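PDB 5JM6: aminopeptidase-like protein, which forms a dodecameric metalloaminopeptidase of the M18 family, a cargo of the Cvt pathway of selective autophagy that probably uses zinc to remove amino-terminal residues from peptides. Local coordinates for the interface of chains A and B and the interface of chains A and C. Coordinates in Å, arbitrary orientation; residue numbers count along the deposited sequence, not the author numbering. Chains: chain A/B/C, Aminopeptidase-like protein.

Contact 1: the interface of chains A and B. Residues chain A 405, 408, 451; chain B 142-143, 159.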
loop_
_atom_site.group_PDB
_atom_site.type_symbol
_atom_site.label_atom_id
_atom_site.label_comp_id
_atom_site.label_asym_id
_atom_site.label_seq_id
_atom_site.Cartn_x
_atom_site.Cartn_y
_atom_site.Cartn_z
ATOM N N LEU A 405 1.894 34.985 -1.239
ATOM C CA LEU A 405 2.794 35.309 -2.333
ATOM C C LEU A 405 3.364 36.704 -2.108
ATOM O O LEU A 405 2.622 37.684 -2.133
ATOM C CB LEU A 405 2.060 35.219 -3.669
ATOM C CG LEU A 405 2.867 35.543 -4.922
ATOM C CD1 LEU A 405 4.046 34.595 -5.045
ATOM C CD2 LEU A 405 1.973 35.452 -6.144
ATOM N N HIS A 408 2.444 40.460 -3.216
ATOM C CA HIS A 408 1.039 40.293 -3.579
ATOM C C HIS A 408 0.071 39.871 -2.453
ATOM O O HIS A 408 -0.970 39.279 -2.734
ATOM C CB HIS A 408 0.979 39.377 -4.790
ATOM C CG HIS A 408 1.867 39.847 -5.902
ATOM N ND1 HIS A 408 3.229 39.638 -5.896
ATOM C CD2 HIS A 408 1.605 40.578 -7.012
ATOM C CE1 HIS A 408 3.763 40.185 -6.973
ATOM N NE2 HIS A 408 2.799 40.762 -7.668
ATOM N N MET A 451 -2.762 38.301 -5.289
ATOM C CA MET A 451 -2.572 37.251 -6.276
ATOM C C MET A 451 -2.337 35.905 -5.590
ATOM O O MET A 451 -1.691 35.853 -4.545
ATOM C CB MET A 451 -1.399 37.618 -7.179
ATOM C CG MET A 451 -1.258 36.776 -8.412
ATOM S SD MET A 451 0.126 37.360 -9.399
ATOM C CE MET A 451 -0.268 36.588 -10.955
ATOM N N LYS B 142 4.808 39.514 -13.095
ATOM C CA LYS B 142 3.941 39.860 -11.975
ATOM C C LYS B 142 3.839 41.378 -11.849
ATOM O O LYS B 142 4.718 42.094 -12.329
ATOM C CB LYS B 142 4.480 39.254 -10.675
ATOM C CG LYS B 142 4.638 37.738 -10.693
ATOM C CD LYS B 142 3.824 37.086 -9.585
ATOM C CE LYS B 142 4.185 35.616 -9.396
ATOM N NZ LYS B 142 5.620 35.400 -9.052
ATOM N N PRO B 143 2.758 41.875 -11.221
ATOM C CA PRO B 143 2.668 43.302 -10.890
ATOM C C PRO B 143 3.928 43.822 -10.193
ATOM O O PRO B 143 4.392 44.917 -10.510
ATOM C CB PRO B 143 1.454 43.358 -9.968
ATOM C CG PRO B 143 0.557 42.298 -10.522
ATOM C CD PRO B 143 1.474 41.185 -11.001
ATOM N N ALA B 159 4.228 34.900 -13.740
ATOM C CA ALA B 159 3.072 34.055 -13.492
ATOM C C ALA B 159 2.652 33.372 -14.781
ATOM O O ALA B 159 2.484 34.040 -15.802
ATOM C CB ALA B 159 1.934 34.871 -12.938
#
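An asymmetric interface between two copies of the protein joins chains A and B, with A:His408, A:Met451 and A:Leu405 packed against B:Lys142, B:Pro143 and B:Ala159; it is not an exact two-fold and presumably supplies one of the repeated links that build the dodecamer. The pyrrolidine of B:Pro143 comes up to the edge of the A:His408 imidazole, where CG lies in the ring plane and CD is 3.6 Å from NE2. On its CE1 side the same ring meets CB of B:Lys142 at 3.9 Å. With A:His408 cut back to alanine, the pyrrolidine of B:Pro143 would probably lose its partner and the first part of the B:Lys142 chain would be less restrained. The lysine chain kinks at its second torsion (chi2 -122°), which carries its methylenes along chain A beyond the imidazole. There A:Leu405 reaches them with CD2, 3.9 Å from B:Lys142 CE. A:Met451 extends from the same side of the interface, its CG opposite the backbone N (chi1 -168°) and its thioether running nearly perpendicular to the lysine chain. SD passes 3.7 Å from B:Lys142 CD, and beyond it the terminal methyl CE ends 3.4 Å from CB of B:Ala159.

Contact 2: the interface of chains A and C. Residues chain A 288, 291-292, 301, 488; chain C 173, 200.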
loop_
_atom_site.group_PDB
_atom_site.type_symbol
_atom_site.label_atom_id
_atom_site.label_comp_id
_atom_site.label_asym_id
_atom_site.label_seq_id
_atom_site.Cartn_x
_atom_site.Cartn_y
_atom_site.Cartn_z
ATOM N N GLN A 288 -24.145 35.314 16.947
ATOM C CA GLN A 288 -23.179 36.180 17.600
ATOM C C GLN A 288 -23.037 37.491 16.838
ATOM O O GLN A 288 -22.809 37.488 15.628
ATOM C CB GLN A 288 -21.828 35.481 17.725
ATOM C CG GLN A 288 -20.900 36.139 18.721
ATOM C CD GLN A 288 -19.643 35.335 18.954
ATOM O OE1 GLN A 288 -19.380 34.358 18.254
ATOM N NE2 GLN A 288 -18.858 35.739 19.944
ATOM N N THR A 291 -18.465 42.462 15.932
ATOM C CA THR A 291 -17.781 43.205 16.977
ATOM C C THR A 291 -16.427 43.704 16.508
ATOM O O THR A 291 -15.915 43.277 15.475
ATOM C CB THR A 291 -17.574 42.351 18.240
ATOM O OG1 THR A 291 -16.961 43.148 19.260
ATOM C CG2 THR A 291 -16.681 41.161 17.930
ATOM N N VAL A 292 -15.856 44.625 17.274
ATOM C CA VAL A 292 -14.474 45.012 17.070
ATOM C C VAL A 292 -13.631 44.275 18.098
ATOM O O VAL A 292 -14.105 43.954 19.189
ATOM C CB VAL A 292 -14.262 46.531 17.181
ATOM C CG1 VAL A 292 -14.975 47.244 16.046
ATOM C CG2 VAL A 292 -14.741 47.039 18.528
ATOM N N PHE A 301 -14.688 41.293 13.974
ATOM C CA PHE A 301 -15.072 39.885 13.944
ATOM C C PHE A 301 -16.538 39.763 13.561
ATOM O O PHE A 301 -17.417 40.203 14.303
ATOM C CB PHE A 301 -14.837 39.212 15.299
ATOM C CG PHE A 301 -13.435 39.348 15.820
ATOM C CD1 PHE A 301 -12.358 39.434 14.954
ATOM C CD2 PHE A 301 -13.197 39.383 17.184
ATOM C CE1 PHE A 301 -11.071 39.559 15.443
ATOM C CE2 PHE A 301 -11.913 39.507 17.676
ATOM C CZ PHE A 301 -10.849 39.595 16.804
ATOM N N ARG A 488 -17.496 32.647 10.819
ATOM C CA ARG A 488 -17.076 33.927 11.379
ATOM C C ARG A 488 -15.669 34.314 10.908
ATOM O O ARG A 488 -14.687 33.668 11.275
ATOM C CB ARG A 488 -17.140 33.859 12.905
ATOM C CG ARG A 488 -17.011 35.193 13.609
ATOM C CD ARG A 488 -17.366 35.057 15.082
ATOM N NE ARG A 488 -17.267 36.329 15.791
ATOM C CZ ARG A 488 -18.292 37.144 16.020
ATOM N NH1 ARG A 488 -19.508 36.822 15.599
ATOM N NH2 ARG A 488 -18.102 38.281 16.675
ATOM N N ASP C 173 -13.986 34.309 19.401
ATOM C CA ASP C 173 -13.594 35.595 19.953
ATOM C C ASP C 173 -13.018 35.323 21.332
ATOM O O ASP C 173 -13.749 35.028 22.275
ATOM C CB ASP C 173 -14.790 36.552 20.056
ATOM C CG ASP C 173 -15.346 36.967 18.699
ATOM O OD1 ASP C 173 -14.904 36.427 17.664
ATOM O OD2 ASP C 173 -16.244 37.836 18.676
ATOM N N PRO C 200 -12.951 40.991 23.236
ATOM C CA PRO C 200 -12.043 39.983 22.670
ATOM C C PRO C 200 -10.715 40.586 22.223
ATOM O O PRO C 200 -10.716 41.496 21.394
ATOM C CB PRO C 200 -12.820 39.449 21.457
ATOM C CG PRO C 200 -14.226 39.954 21.616
ATOM C CD PRO C 200 -14.122 41.226 22.378
#
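Strands 291-293 and 299-302 of chain A, together with the loops that hold A:Gln288 and A:Arg488, receive two loop residues of chain C, C:Asp173 and C:Pro200. At the centre is a salt bridge in which A:Arg488 grips the carboxylate of C:Asp173 side-on, one nitrogen to each oxygen. Its CG lies opposite the backbone N (chi1 -168°) and the chain runs extended to NE, carrying the guanidinium to the carboxylate. NE of A:Arg488 donates to OD1 of C:Asp173 at 3.0 Å, and A:Arg488 NH2 to C:Asp173 OD2 at 2.8 Å, the latter bond markedly bent (127° at H). Both oxygens are met on their syn sides, but the pairing is not flat: guanidinium and carboxylate planes stand 59° apart. Within chain A, CD of the A:Gln288 amide lies over the centre of one guanidinium face, 3.6 Å above the plane, while the carbonyl carbon of A:Phe301 sits toward the rim of the other. At the guanidinium edge NH1 makes a weak hydrogen bond to A:Gln288 O, which should help to fix the turn of the group. A:Phe301 slides past the aspartate with CD2 3.6 Å from C:Asp173 CG, and CB of C:Pro200 meets the ring at its edge, in plane, 3.9 Å from A:Phe301 CE2. A:Thr291 adds a methyl, CG2, beside the carboxylate. A:Arg488 directly precedes strand 489-492, three residues beyond the zinc ligand A:His485, while C:Asp173 immediately precedes strand 174-183.

Contact 3: the interface of chains A and B. Residues chain A 379-380, 384; chain B 89-92.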
loop_
_atom_site.group_PDB
_atom_site.type_symbol
_atom_site.label_atom_id
_atom_site.label_comp_id
_atom_site.label_asym_id
_atom_site.label_seq_id
_atom_site.Cartn_x
_atom_site.Cartn_y
_atom_site.Cartn_z
ATOM N N GLY A 379 -23.130 50.795 -26.380
ATOM C CA GLY A 379 -21.813 50.384 -26.820
ATOM C C GLY A 379 -20.920 51.563 -27.136
ATOM O O GLY A 379 -19.712 51.474 -26.945
ATOM N N GLN A 380 -21.505 52.692 -27.524
ATOM C CA GLN A 380 -20.813 53.957 -27.350
ATOM C C GLN A 380 -20.837 54.201 -25.854
ATOM O O GLN A 380 -19.852 54.640 -25.261
ATOM C CB GLN A 380 -21.482 55.105 -28.108
ATOM C CG GLN A 380 -21.344 55.036 -29.615
ATOM C CD GLN A 380 -21.868 56.285 -30.298
ATOM O OE1 GLN A 380 -21.394 57.391 -30.040
ATOM N NE2 GLN A 380 -22.860 56.116 -31.168
ATOM N N ARG A 384 -17.523 53.947 -23.097
ATOM C CA ARG A 384 -17.162 55.031 -22.189
ATOM C C ARG A 384 -17.304 54.617 -20.727
ATOM O O ARG A 384 -17.170 55.444 -19.824
ATOM C CB ARG A 384 -18.002 56.275 -22.479
ATOM C CG ARG A 384 -17.839 56.786 -23.901
ATOM C CD ARG A 384 -18.428 58.173 -24.086
ATOM N NE ARG A 384 -19.164 58.271 -25.344
ATOM C CZ ARG A 384 -18.670 58.774 -26.470
ATOM N NH1 ARG A 384 -17.428 59.241 -26.507
ATOM N NH2 ARG A 384 -19.421 58.814 -27.562
ATOM N N ALA B 89 -15.208 52.416 -31.522
ATOM C CA ALA B 89 -16.424 52.037 -30.807
ATOM C C ALA B 89 -17.155 53.226 -30.186
ATOM O O ALA B 89 -18.360 53.160 -29.949
ATOM C CB ALA B 89 -16.097 51.012 -29.730
ATOM N N ARG B 90 -16.432 54.304 -29.902
ATOM C CA ARG B 90 -17.057 55.467 -29.277
ATOM C C ARG B 90 -17.768 56.372 -30.277
ATOM O O ARG B 90 -18.587 57.201 -29.888
ATOM C CB ARG B 90 -16.022 56.280 -28.502
ATOM C CG ARG B 90 -15.560 55.625 -27.222
ATOM C CD ARG B 90 -14.471 56.445 -26.565
ATOM N NE ARG B 90 -14.086 55.884 -25.276
ATOM C CZ ARG B 90 -14.017 56.582 -24.147
ATOM N NH1 ARG B 90 -14.302 57.877 -24.144
ATOM N NH2 ARG B 90 -13.657 55.983 -23.021
ATOM N N ASP B 91 -17.415 56.253 -31.553
ATOM C CA ASP B 91 -18.102 56.988 -32.614
ATOM C C ASP B 91 -19.374 56.290 -33.100
ATOM O O ASP B 91 -19.531 55.079 -32.944
ATOM C CB ASP B 91 -17.162 57.229 -33.795
ATOM C CG ASP B 91 -15.930 58.025 -33.408
ATOM O OD1 ASP B 91 -15.877 58.539 -32.270
ATOM O OD2 ASP B 91 -15.016 58.149 -34.251
ATOM N N SER B 92 -20.282 57.071 -33.677
ATOM C CA SER B 92 -21.450 56.525 -34.362
ATOM C C SER B 92 -21.064 56.010 -35.743
ATOM O O SER B 92 -20.321 56.671 -36.463
ATOM C CB SER B 92 -22.545 57.581 -34.496
ATOM O OG SER B 92 -23.590 57.114 -35.331
#
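Two arginines, A:Arg384 and B:Arg90, meet with their guanidinium planes almost perpendicular, 80° apart, each lying against the aliphatic or backbone part of the other. CG of A:Arg384 sits toward the rim of one face of the B:Arg90 guanidinium, 3.7 Å from its NH1. In return CA of B:Arg90 lies over one face of the A:Arg384 guanidinium, also toward the rim, and A:Arg384 NH1 is 3.8 Å from B:Arg90 CB. A bend at the third torsion (chi3 -138°) turns the A:Arg384 head over the B:Arg90 backbone. The NH1 atoms of A:Arg384 and B:Arg90 remain 4.1 Å apart, a proximity of like charges that may cost some energy. Trading A:Arg384 for an alanine would probably uncover the face of the B:Arg90 guanidinium on which its CG rests and set that group free to turn. A:Gln380 runs alongside as an extended chain over the carbonyls of B:Ala89 and B:Arg90. As modelled, OE1 of this amide faces B:Arg90 O, two acceptors, so the amide orientation is doubtful; an exchange of its N and O would turn a donor to that carbonyl. Along the chain A:Gln380 opens the short helix 380-383 and A:Arg384 follows its end, just before strand 386-390, which leads to the zinc ligand A:Asp391; B:Ala89 to B:Ser92 belong to the loop between strands 85-86 and 102-107.

Contact 4: the interface of chains A and C. Residues chain A 298-299, 412-413, 492; chain C 228, 230-231.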
loop_
_atom_site.group_PDB
_atom_site.type_symbol
_atom_site.label_atom_id
_atom_site.label_comp_id
_atom_site.label_asym_id
_atom_site.label_seq_id
_atom_site.Cartn_x
_atom_site.Cartn_y
_atom_site.Cartn_z
ATOM N N GLU A 298 -8.471 46.913 16.419
ATOM C CA GLU A 298 -8.145 47.068 15.004
ATOM C C GLU A 298 -8.916 46.088 14.130
ATOM O O GLU A 298 -8.980 46.250 12.914
ATOM C CB GLU A 298 -6.647 46.859 14.761
ATOM C CG GLU A 298 -5.725 47.513 15.769
ATOM C CD GLU A 298 -4.993 46.499 16.630
ATOM O OE1 GLU A 298 -5.644 45.553 17.124
ATOM O OE2 GLU A 298 -3.765 46.645 16.808
ATOM N N PHE A 299 -9.494 45.068 14.756
ATOM C CA PHE A 299 -10.133 43.970 14.039
ATOM C C PHE A 299 -11.644 44.096 14.071
ATOM O O PHE A 299 -12.202 44.674 14.998
ATOM C CB PHE A 299 -9.746 42.616 14.640
ATOM C CG PHE A 299 -8.298 42.272 14.501
ATOM C CD1 PHE A 299 -7.667 42.336 13.271
ATOM C CD2 PHE A 299 -7.565 41.875 15.606
ATOM C CE1 PHE A 299 -6.333 42.012 13.148
ATOM C CE2 PHE A 299 -6.234 41.553 15.488
ATOM C CZ PHE A 299 -5.617 41.629 14.258
ATOM N N LEU A 412 -4.159 44.360 6.507
ATOM C CA LEU A 412 -5.398 44.906 7.041
ATOM C C LEU A 412 -5.203 46.378 7.373
ATOM O O LEU A 412 -4.098 46.799 7.718
ATOM C CB LEU A 412 -5.857 44.140 8.280
ATOM C CG LEU A 412 -6.251 42.677 8.100
ATOM C CD1 LEU A 412 -6.792 42.127 9.408
ATOM C CD2 LEU A 412 -7.272 42.530 6.983
ATOM N N ASN A 413 -6.273 47.154 7.220
ATOM C CA ASN A 413 -6.277 48.583 7.531
ATOM C C ASN A 413 -5.272 49.371 6.698
ATOM O O ASN A 413 -4.545 50.222 7.210
ATOM C CB ASN A 413 -6.020 48.809 9.024
ATOM C CG ASN A 413 -7.198 48.396 9.884
ATOM O OD1 ASN A 413 -8.321 48.265 9.394
ATOM N ND2 ASN A 413 -6.952 48.195 11.173
ATOM N N GLY A 492 -9.799 44.210 9.113
ATOM C CA GLY A 492 -9.447 45.350 9.935
ATOM C C GLY A 492 -10.650 46.242 10.176
ATOM O O GLY A 492 -11.569 46.292 9.358
ATOM N N VAL C 228 -3.848 35.757 17.128
ATOM C CA VAL C 228 -3.593 37.081 16.581
ATOM C C VAL C 228 -4.207 38.134 17.504
ATOM O O VAL C 228 -5.392 38.064 17.828
ATOM C CB VAL C 228 -4.160 37.197 15.155
ATOM C CG1 VAL C 228 -4.422 38.626 14.803
ATOM C CG2 VAL C 228 -3.206 36.567 14.153
ATOM N N GLY C 230 -3.432 41.803 17.261
ATOM C CA GLY C 230 -3.378 43.184 16.808
ATOM C C GLY C 230 -2.719 43.381 15.459
ATOM O O GLY C 230 -2.298 42.421 14.818
ATOM N N ILE C 231 -2.633 44.638 15.032
ATOM C CA ILE C 231 -2.057 44.994 13.737
ATOM C C ILE C 231 -0.871 45.934 13.906
ATOM O O ILE C 231 -0.949 46.897 14.667
ATOM C CB ILE C 231 -3.096 45.685 12.825
ATOM C CG1 ILE C 231 -4.172 44.704 12.367
ATOM C CG2 ILE C 231 -2.427 46.311 11.613
ATOM C CD1 ILE C 231 -5.249 45.364 11.539
#
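The phenyl ring of A:Phe299 meets chain C toward the outer rim of both faces, C:Val228 on one side of its plane, C:Gly230 and C:Ile231 on the other, while CD1 of A:Leu412 from its own chain lies at the ring edge, in plane. CG1 of C:Val228 reaches CZ of A:Phe299 at 3.3 Å, the two side chains crossing at about a right angle. On the opposite side CG1 of C:Ile231 touches A:Phe299 CE1 at 3.5 Å, and CA of C:Gly230 comes equally near A:Phe299 CE2. The second flat group, the carboxylate of A:Glu298, takes a hydrogen bond from the backbone N of C:Ile231 to OE2, 2.9 Å long and nearly straight (174° at H). The donor stands well above the carboxylate plane, 72° out of it. A bend in the glutamate chain (chi2 112°) brings that group to the strand backbone, beside CA of C:Gly230. C:Ile231 buries the most surface of the patch. Its CD1 is inserted between chain A residues, 3.5 Å from A:Leu412 CB and 3.8 Å from A:Glu298 CB, with the amide of A:Asn413 alongside. That amide is tied back by a weak hydrogen bond from ND2 to A:Glu298 O. Strand 228-231 of chain C thus docks where strand 299-302 of chain A begins, a strand that runs on toward helix 305-320 and its zinc ligand A:Asp306, with A:Leu412 and A:Asn413 contributed by the loop before strand 417-419.

Contacts 2 and 4 belong to one two-fold interface of chains A and C; their C-alpha centres are about 12 Å apart, and strand 299-302 of chain A serves both. Contacts 1 and 3, about 34 Å apart, mark separated parts of the interface with chain B. Contact 1 lies about 23 Å from contact 4, and the stretch between 3-10 helix 401-403 and strand 417-419 feeds both, so one segment of chain A touches two neighbours. Contact 3 is remote, about 49 Å from contact 2. Each subunit thus combines a symmetric and an asymmetric interface, a combination consistent with the twelve-copy assembly.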